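Local coordinates for CBS domain containing membrane protein (Sphaerobacter thermophilus, PDB 4ESY) that is of unknown function but carries a C-terminal pair of CBS motifs, a module that in relatives commonly senses adenine nucleotides, at residues 61-72 and 107-117. Sequence-based numbering, arbitrary orientation. Where two conformers were deposited one is given.
Sequences LVGIITESDFLR and ASAVMTQPVVT
In this CBS pair the last strand of the first motif, 61-64, meets 107-117, part of the second CBS motif, through a single antiparallel bridge. Ile64 and Thr112 form its hydrogen-bonded pair: Ile64 N gives to Thr112 O at 2.9 Å, and Thr112 N returns to Ile64 O at 2.8 Å. In one of its two conformers Gln113 bends at chi2 (-47°) and NE2 donates to Val62 O at 2.8 Å, a link that may hold only part of the time. Selenomethionine Met111 extends past Gly63, its SE 3.9 Å from Gly63 CA, where a side chain would collide with it. Ile65 CD1 touches Ala107 and Val110 CG2, 3.7 Å from the latter. Val110 CB sits 3.5 Å from Asp69 O, and the extended Arg72 chain runs along Val110, Arg72 CB on CG1 and Arg72 CD near O. Asp69 OD2 takes Thr66 N and a water that also reaches Ile64 O and Thr112 OG1, while OD1 receives Arg72 NE in a 3.1 Å salt bridge, from above the carboxylate plane. Arg72 NH1 lies 3.5 Å from Thr112 CG2. With an alanine in place of Asp69, Arg72 NE would probably lose its carboxylate partner, and Thr66 N and the shared water one acceptor each. Val62, Ile65 and Met111 pack on Val54 of strand 53-55, Val110 on Leu37 of helix 37-46, and Pro114 on Pro140, so the joint ties the sheet and helix of the first motif to strand 138-143 of the second.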
ATOM      1  N   LEU B  61     -21.951   3.809   7.151  1.00 20.68           N
ATOM      2  CA  LEU B  61     -20.525   3.983   7.487  1.00 20.38           C
ATOM      3  C   LEU B  61     -20.384   4.607   8.881  1.00 21.02           C
ATOM      4  O   LEU B  61     -21.010   5.598   9.157  1.00 22.33           O
ATOM      5  CB  LEU B  61     -19.887   4.944   6.482  1.00 22.18           C
ATOM      6  CG  LEU B  61     -18.409   5.212   6.641  1.00 23.40           C
ATOM      7  CD1 LEU B  61     -17.630   3.937   6.355  1.00 23.48           C
ATOM      8  CD2 LEU B  61     -17.992   6.323   5.676  1.00 25.46           C
ATOM      9  N   VAL B  62     -19.540   4.057   9.736  1.00 18.14           N
ATOM     10  CA  VAL B  62     -19.281   4.677  11.012  1.00 21.57           C
ATOM     11  C   VAL B  62     -17.762   4.880  11.241  1.00 24.79           C
ATOM     12  O   VAL B  62     -17.367   5.590  12.143  1.00 25.29           O
ATOM     13  CB  VAL B  62     -19.882   3.892  12.236  1.00 18.65           C
ATOM     14  CG1 VAL B  62     -21.413   3.976  12.251  1.00 20.71           C
ATOM     15  CG2 VAL B  62     -19.352   2.433  12.298  1.00 14.60           C
ATOM     16  N   GLY B  63     -16.921   4.285  10.401  1.00 23.13           N
ATOM     17  CA  GLY B  63     -15.499   4.406  10.632  1.00 22.94           C
ATOM     18  C   GLY B  63     -14.728   3.678   9.552  1.00 20.71           C
ATOM     19  O   GLY B  63     -15.323   3.158   8.602  1.00 23.01           O
ATOM     20  N   ILE B  64     -13.415   3.714   9.694  1.00 21.26           N
ATOM     21  CA  ILE B  64     -12.460   3.030   8.829  1.00 22.90           C
ATOM     22  C   ILE B  64     -11.498   2.257   9.721  1.00 20.10           C
ATOM     23  O   ILE B  64     -11.119   2.737  10.787  1.00 19.16           O
ATOM     24  CB  ILE B  64     -11.611   4.021   8.098  1.00 30.01           C
ATOM     25  CG1 ILE B  64     -12.509   5.022   7.398  1.00 34.02           C
ATOM     26  CG2 ILE B  64     -10.689   3.297   7.085  1.00 33.03           C
ATOM     27  CD1 ILE B  64     -13.285   4.389   6.279  1.00 34.26           C
ATOM     28  N   ILE B  65     -11.091   1.071   9.297  1.00 19.18           N
ATOM     29  CA  ILE B  65     -10.126   0.329  10.109  1.00 20.34           C
ATOM     30  C   ILE B  65      -9.070  -0.234   9.161  1.00 20.05           C
ATOM     31  O   ILE B  65      -9.394  -0.632   8.029  1.00 17.03           O
ATOM     32  CB  ILE B  65     -10.859  -0.794  10.921  1.00 25.60           C
ATOM     33  CG1 ILE B  65      -9.944  -1.492  11.953  1.00 28.58           C
ATOM     34  CG2 ILE B  65     -11.501  -1.816   9.991  1.00 20.17           C
ATOM     35  CD1 ILE B  65     -10.745  -2.532  12.870  1.00 23.40           C
ATOM     36  N   THR B  66      -7.817  -0.220   9.619  1.00 18.55           N
ATOM     37  CA  THR B  66      -6.684  -0.729   8.855  1.00 21.18           C
ATOM     38  C   THR B  66      -5.853  -1.657   9.731  1.00 20.98           C
ATOM     39  O   THR B  66      -6.061  -1.735  10.972  1.00 22.44           O
ATOM     40  CB  THR B  66      -5.705   0.388   8.493  1.00 26.41           C
ATOM     41  OG1 THR B  66      -5.161   0.915   9.716  1.00 28.23           O
ATOM     42  CG2 THR B  66      -6.389   1.495   7.692  1.00 26.57           C
ATOM     43  N   GLU B  67      -4.903  -2.344   9.106  1.00 20.38           N
ATOM     44  CA  GLU B  67      -4.043  -3.258   9.859  1.00 23.18           C
ATOM     45  C   GLU B  67      -3.330  -2.537  10.995  1.00 23.13           C
ATOM     46  O   GLU B  67      -3.227  -3.089  12.086  1.00 23.38           O
ATOM     47  CB  GLU B  67      -3.032  -3.931   8.947  1.00 25.30           C
ATOM     48  CG  GLU B  67      -3.676  -4.724   7.799  1.00 25.20           C
ATOM     49  CD  GLU B  67      -2.685  -5.006   6.651  1.00 30.73           C
ATOM     50  OE1 GLU B  67      -1.723  -4.227   6.463  1.00 34.07           O
ATOM     51  OE2 GLU B  67      -2.871  -6.015   5.931  1.00 32.78           O
ATOM     52  N   SER B  68      -2.887  -1.297  10.748  1.00 21.38           N
ATOM     53  CA  SER B  68      -2.086  -0.580  11.717  1.00 25.03           C
ATOM     54  C   SER B  68      -2.923  -0.222  12.938  1.00 23.55           C
ATOM     55  O   SER B  68      -2.386  -0.077  14.039  1.00 22.44           O
ATOM     56  CB  SER B  68      -1.469   0.693  11.096  1.00 29.93           C
ATOM     57  OG  SER B  68      -2.488   1.518  10.559  1.00 31.18           O
ATOM     58  N   ASP B  69      -4.238  -0.120  12.750  1.00 21.87           N
ATOM     59  CA  ASP B  69      -5.119   0.185  13.877  1.00 24.01           C
ATOM     60  C   ASP B  69      -5.076  -0.863  14.978  1.00 24.95           C
ATOM     61  O   ASP B  69      -5.332  -0.548  16.131  1.00 23.38           O
ATOM     62  CB  ASP B  69      -6.578   0.379  13.429  1.00 22.01           C
ATOM     63  CG  ASP B  69      -6.782   1.661  12.638  1.00 28.58           C
ATOM     64  OD1 ASP B  69      -6.100   2.689  12.931  1.00 29.90           O
ATOM     65  OD2 ASP B  69      -7.625   1.627  11.702  1.00 30.65           O
ATOM     66  N   PHE B  70      -4.772  -2.109  14.621  1.00 24.74           N
ATOM     67  CA  PHE B  70      -4.666  -3.176  15.625  1.00 23.22           C
ATOM     68  C   PHE B  70      -3.644  -2.778  16.701  1.00 23.58           C
ATOM     69  O   PHE B  70      -3.815  -3.093  17.868  1.00 25.20           O
ATOM     70  CB  PHE B  70      -4.261  -4.494  14.947  1.00 20.97           C
ATOM     71  CG  PHE B  70      -5.384  -5.213  14.292  1.00 21.10           C
ATOM     72  CD1 PHE B  70      -5.714  -6.500  14.705  1.00 21.71           C
ATOM     73  CD2 PHE B  70      -6.137  -4.602  13.263  1.00 20.46           C
ATOM     74  CE1 PHE B  70      -6.770  -7.206  14.109  1.00 20.96           C
ATOM     75  CE2 PHE B  70      -7.205  -5.305  12.648  1.00 22.10           C
ATOM     76  CZ  PHE B  70      -7.511  -6.606  13.069  1.00 22.90           C
ATOM     77  N   LEU B  71      -2.603  -2.034  16.326  1.00 22.92           N
ATOM     78  CA  LEU B  71      -1.621  -1.594  17.346  1.00 22.42           C
ATOM     79  C   LEU B  71      -2.245  -0.737  18.424  1.00 24.57           C
ATOM     80  O   LEU B  71      -1.713  -0.650  19.514  1.00 26.38           O
ATOM     81  CB  LEU B  71      -0.469  -0.804  16.718  1.00 20.06           C
ATOM     82  CG  LEU B  71       0.239  -1.535  15.580  1.00 31.57           C
ATOM     83  CD1 LEU B  71       1.338  -0.672  14.936  1.00 31.12           C
ATOM     84  CD2 LEU B  71       0.798  -2.824  16.105  1.00 33.51           C
ATOM     85  N   ARG B  72      -3.334  -0.034  18.101  1.00 25.31           N
ATOM     86  CA  ARG B  72      -4.010   0.792  19.095  1.00 26.46           C
ATOM     87  C   ARG B  72      -4.550  -0.051  20.244  1.00 30.40           C
ATOM     88  O   ARG B  72      -4.782   0.450  21.330  1.00 34.03           O
ATOM     89  CB  ARG B  72      -5.168   1.541  18.472  1.00 29.10           C
ATOM     90  CG  ARG B  72      -4.799   2.555  17.424  1.00 33.36           C
ATOM     91  CD  ARG B  72      -6.094   3.119  16.823  1.00 37.42           C
ATOM     92  NE  ARG B  72      -5.865   4.016  15.700  1.00 41.93           N
ATOM     93  CZ  ARG B  72      -5.415   5.263  15.820  1.00 49.42           C
ATOM     94  NH1 ARG B  72      -5.236   6.004  14.733  1.00 51.54           N
ATOM     95  NH2 ARG B  72      -5.133   5.770  17.023  1.00 53.03           N
ATOM     96  N   ALA B 107     -13.945  -3.883  16.364  1.00 23.27           N
ATOM     97  CA  ALA B 107     -13.553  -2.866  15.407  1.00 22.23           C
ATOM     98  C   ALA B 107     -13.756  -1.472  15.933  1.00 23.48           C
ATOM     99  O   ALA B 107     -12.929  -0.598  15.669  1.00 26.52           O
ATOM    100  CB  ALA B 107     -14.325  -3.020  14.101  1.00 20.47           C
ATOM    101  N   SER B 108     -14.863  -1.250  16.639  0.51 25.43           N
ATOM    102  CA  SER B 108     -15.225   0.100  17.101  0.51 28.08           C
ATOM    103  C   SER B 108     -14.203   0.669  18.092  0.51 28.94           C
ATOM    104  O   SER B 108     -14.048   1.879  18.218  0.51 29.61           O
ATOM    105  CB  SER B 108     -16.617   0.097  17.730  0.51 30.19           C
ATOM    106  OG  SER B 108     -16.678  -0.822  18.804  0.51 31.10           O
ATOM    107  N   ALA B 109     -13.486  -0.213  18.771  1.00 28.64           N
ATOM    108  CA  ALA B 109     -12.525   0.218  19.758  1.00 30.09           C
ATOM    109  C   ALA B 109     -11.231   0.709  19.133  1.00 30.20           C
ATOM    110  O   ALA B 109     -10.520   1.501  19.755  1.00 31.87           O
ATOM    111  CB  ALA B 109     -12.276  -0.885  20.758  1.00 30.07           C
ATOM    112  N   VAL B 110     -10.919   0.273  17.906  1.00 26.75           N
ATOM    113  CA  VAL B 110      -9.736   0.806  17.248  1.00 21.04           C
ATOM    114  C   VAL B 110      -9.968   1.618  15.954  1.00 23.61           C
ATOM    115  O   VAL B 110      -9.034   2.211  15.443  1.00 27.10           O
ATOM    116  CB  VAL B 110      -8.670  -0.318  16.978  1.00 24.03           C
ATOM    117  CG1 VAL B 110      -8.254  -1.027  18.311  1.00 23.17           C
ATOM    118  CG2 VAL B 110      -9.185  -1.322  15.957  1.00 22.42           C
HETATM  119  N   MSE B 111     -11.178   1.627  15.397  1.00 25.75           N
HETATM  120  CA  MSE B 111     -11.369   2.301  14.114  1.00 24.36           C
HETATM  121  C   MSE B 111     -11.135   3.824  14.187  1.00 27.09           C
HETATM  122  O   MSE B 111     -11.149   4.454  15.268  1.00 27.60           O
HETATM  123  CB  MSE B 111     -12.758   2.006  13.554  1.00 23.93           C
HETATM  124  CG  MSE B 111     -13.791   2.700  14.402  1.00 27.93           C
HETATM  125 SE   MSE B 111     -15.603   2.301  13.897  0.92 25.76          SE
HETATM  126  CE  MSE B 111     -16.460   3.738  14.924  1.00 41.15           C
ATOM    127  N   THR B 112     -10.905   4.434  13.038  1.00 26.57           N
ATOM    128  CA  THR B 112     -10.828   5.891  13.015  1.00 30.95           C
ATOM    129  C   THR B 112     -12.040   6.502  12.299  1.00 33.19           C
ATOM    130  O   THR B 112     -12.737   5.828  11.531  1.00 26.06           O
ATOM    131  CB  THR B 112      -9.521   6.390  12.366  1.00 34.96           C
ATOM    132  OG1 THR B 112      -9.427   5.869  11.043  1.00 38.11           O
ATOM    133  CG2 THR B 112      -8.300   5.919  13.145  1.00 37.21           C
ATOM    134  N   GLN B 113     -12.261   7.780  12.571  0.66 37.30           N
ATOM    135  CA  GLN B 113     -13.245   8.581  11.882  0.66 39.19           C
ATOM    136  C   GLN B 113     -12.623   9.167  10.634  0.66 41.69           C
ATOM    137  O   GLN B 113     -11.492   9.658  10.665  0.66 42.85           O
ATOM    138  CB  GLN B 113     -13.713   9.695  12.813  0.66 41.46           C
ATOM    139  CG  GLN B 113     -14.524   9.131  13.920  0.66 40.95           C
ATOM    140  CD  GLN B 113     -15.543   8.168  13.361  0.66 37.71           C
ATOM    141  OE1 GLN B 113     -16.402   8.559  12.568  0.66 40.38           O
ATOM    142  NE2 GLN B 113     -15.446   6.907  13.745  0.66 32.70           N
ATOM    143  N   PRO B 114     -13.352   9.110   9.519  1.00 42.94           N
ATOM    144  CA  PRO B 114     -12.814   9.729   8.294  1.00 43.85           C
ATOM    145  C   PRO B 114     -13.089  11.235   8.316  1.00 45.13           C
ATOM    146  O   PRO B 114     -14.211  11.656   8.608  1.00 44.69           O
ATOM    147  CB  PRO B 114     -13.618   9.056   7.180  1.00 43.11           C
ATOM    148  CG  PRO B 114     -14.984   8.755   7.850  1.00 43.83           C
ATOM    149  CD  PRO B 114     -14.676   8.486   9.320  1.00 43.86           C
ATOM    150  N   VAL B 115     -12.065  12.035   8.039  1.00 46.42           N
ATOM    151  CA  VAL B 115     -12.243  13.477   8.027  1.00 49.95           C
ATOM    152  C   VAL B 115     -13.057  13.878   6.800  1.00 49.61           C
ATOM    153  O   VAL B 115     -13.864  14.806   6.856  1.00 53.04           O
ATOM    154  CB  VAL B 115     -10.893  14.238   8.067  1.00 73.36           C
ATOM    155  CG1 VAL B 115     -10.266  14.139   9.461  1.00 74.77           C
ATOM    156  CG2 VAL B 115      -9.935  13.704   7.009  1.00 70.84           C
ATOM    157  N   VAL B 116     -12.870  13.167   5.690  1.00 42.66           N
ATOM    158  CA  VAL B 116     -13.648  13.488   4.507  1.00 39.58           C
ATOM    159  C   VAL B 116     -14.188  12.259   3.805  1.00 33.91           C
ATOM    160  O   VAL B 116     -13.586  11.176   3.851  1.00 33.24           O
ATOM    161  CB  VAL B 116     -12.836  14.368   3.522  1.00 58.06           C
ATOM    162  CG1 VAL B 116     -11.981  13.510   2.617  1.00 54.30           C
ATOM    163  CG2 VAL B 116     -13.775  15.250   2.708  1.00 59.97           C
ATOM    164  N   THR B 117     -15.348  12.402   3.185  1.00 32.37           N
ATOM    165  CA  THR B 117     -15.841  11.330   2.337  1.00 33.99           C
ATOM    166  C   THR B 117     -16.096  11.837   0.905  1.00 35.30           C
ATOM    167  O   THR B 117     -16.244  13.050   0.665  1.00 41.28           O
ATOM    168  CB  THR B 117     -17.129  10.688   2.899  1.00 36.74           C
ATOM    169  OG1 THR B 117     -18.214  11.610   2.753  1.00 45.60           O
ATOM    170  CG2 THR B 117     -16.975  10.330   4.375  1.00 35.46           C
TER
HETATM  171  O   HOH W   1      -8.225   3.908  10.181  1.00 28.38           O